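N-acetylgalactosaminyltransferase 7 (Homo sapiens, PDB 6IWR) belongs to the polypeptide GalNAc transferase family and joins a GT-A type glycosyltransferase domain to a ricin-type beta-trefoil lectin domain. Local coordinates at residues 248-251 / 252-256. Residues are numbered along the deposited sequence; the frame is centred on the assembly and turned at random.
Sequences VNWY and APLVA
The ring of Y251 has V255 over one of its faces. Methyl CG2 of V255 stands 3.9 Å from the ring centroid, 17° off the ring normal, in a CH-pi contact. It lies toward the phenolic end, with Y251 CZ its closest ring atom at 3.7 Å. With chi1 at -173° the Y251 ring is carried to the side of its own carbonyl, where V255 CG2 can sit over it. W250 CZ3 is 3.9 Å from L254 CD2, the methyl lying oblique to the indole ring. One indole face has CB of Y251 above it, displaced toward the rim.

The backbone repeats the same i to i+4 spacing. V255 N donates to Y251 O over 2.9 Å, with an N-H...O angle of 157°, and A256 N donates to A252 O. N249, in the loop before the helix, meets P253 in its first turn. N249 OD1 lies 3.7 Å from P253 CD and 3.8 Å from A252 CB.

The polar atoms of both rings bond outside the two segments. Y251 OH bonds to L147 O and S149 OG, and W250 NE1 to T174 OG1. The contact spans the end of the loop after strand 244-246 and the start of helix 251-260. W250, Y251 and L254 pack on I238 of strand 236-240, and V255 on V236. P253 and L254 touch S376 of strand 376-382, so the start of the helix rests against the mixed sheet of the glycosyltransferase domain.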
loop_
_atom_site.group_PDB
_atom_site.type_symbol
_atom_site.label_atom_id
_atom_site.label_comp_id
_atom_site.label_asym_id
_atom_site.label_seq_id
_atom_site.Cartn_x
_atom_site.Cartn_y
_atom_site.Cartn_z
ATOM N N VAL A 248 30.679 16.518 7.641
ATOM C CA VAL A 248 31.952 17.244 7.695
ATOM C C VAL A 248 33.049 16.292 8.136
ATOM O O VAL A 248 32.844 15.421 8.988
ATOM C CB VAL A 248 31.902 18.514 8.588
ATOM C CG1 VAL A 248 30.518 19.141 8.642
ATOM C CG2 VAL A 248 32.524 18.305 9.967
ATOM N N ASN A 249 34.227 16.473 7.539
ATOM C CA ASN A 249 35.357 15.563 7.678
ATOM C C ASN A 249 34.939 14.122 7.412
ATOM O O ASN A 249 35.174 13.224 8.227
ATOM C CB ASN A 249 36.014 15.690 9.048
ATOM C CG ASN A 249 37.300 14.927 9.121
ATOM O OD1 ASN A 249 37.927 14.679 8.095
ATOM N ND2 ASN A 249 37.704 14.541 10.319
ATOM N N TRP A 250 34.313 13.905 6.243
ATOM C CA TRP A 250 33.958 12.557 5.808
ATOM C C TRP A 250 35.100 11.871 5.104
ATOM O O TRP A 250 35.103 10.636 5.017
ATOM C CB TRP A 250 32.767 12.556 4.844
ATOM C CG TRP A 250 33.073 13.207 3.523
ATOM C CD1 TRP A 250 33.285 14.540 3.305
ATOM C CD2 TRP A 250 33.198 12.567 2.232
ATOM N NE1 TRP A 250 33.514 14.772 1.964
ATOM C CE2 TRP A 250 33.479 13.586 1.286
ATOM C CE3 TRP A 250 33.081 11.238 1.782
ATOM C CZ2 TRP A 250 33.660 13.325 -0.078
ATOM C CZ3 TRP A 250 33.266 10.977 0.412
ATOM C CH2 TRP A 250 33.553 12.022 -0.495
ATOM N N TYR A 251 36.066 12.639 4.616
ATOM C CA TYR A 251 37.027 12.124 3.658
ATOM C C TYR A 251 38.163 11.366 4.338
ATOM O O TYR A 251 38.504 10.248 3.933
ATOM C CB TYR A 251 37.566 13.267 2.805
ATOM C CG TYR A 251 38.435 12.761 1.692
ATOM C CD1 TYR A 251 37.880 12.397 0.477
ATOM C CD2 TYR A 251 39.824 12.598 1.869
ATOM C CE1 TYR A 251 38.673 11.898 -0.552
ATOM C CE2 TYR A 251 40.622 12.099 0.851
ATOM C CZ TYR A 251 40.035 11.748 -0.358
ATOM O OH TYR A 251 40.797 11.256 -1.386
ATOM N N ALA A 252 38.783 11.957 5.349
ATOM C CA ALA A 252 39.953 11.320 5.960
ATOM C C ALA A 252 39.601 9.989 6.615
ATOM O O ALA A 252 40.243 8.974 6.307
ATOM C CB ALA A 252 40.607 12.292 6.950
ATOM N N PRO A 253 38.623 9.916 7.502
ATOM C CA PRO A 253 38.188 8.604 8.019
ATOM C C PRO A 253 37.928 7.572 6.923
ATOM O O PRO A 253 38.293 6.400 7.081
ATOM C CB PRO A 253 36.897 8.936 8.789
ATOM C CG PRO A 253 36.737 10.450 8.725
ATOM C CD PRO A 253 37.631 10.987 7.687
ATOM N N LEU A 254 37.312 7.981 5.806
ATOM C CA LEU A 254 36.925 7.015 4.782
ATOM C C LEU A 254 38.124 6.526 3.973
ATOM O O LEU A 254 38.202 5.345 3.614
ATOM C CB LEU A 254 35.883 7.632 3.853
ATOM C CG LEU A 254 35.235 6.716 2.813
ATOM C CD1 LEU A 254 34.135 5.910 3.425
ATOM C CD2 LEU A 254 34.693 7.530 1.697
ATOM N N VAL A 255 39.069 7.412 3.662
ATOM C CA VAL A 255 40.204 6.989 2.847
ATOM C C VAL A 255 41.447 6.600 3.651
ATOM O O VAL A 255 42.413 6.070 3.077
ATOM C CB VAL A 255 40.531 8.099 1.837
ATOM C CG1 VAL A 255 41.657 7.670 0.926
ATOM C CG2 VAL A 255 39.292 8.416 1.028
ATOM N N ALA A 256 41.470 6.833 4.947
ATOM C CA ALA A 256 42.634 6.399 5.712
ATOM C C ALA A 256 42.817 4.889 5.636
ATOM O O ALA A 256 43.922 4.431 5.299
ATOM C CB ALA A 256 42.527 6.891 7.162
#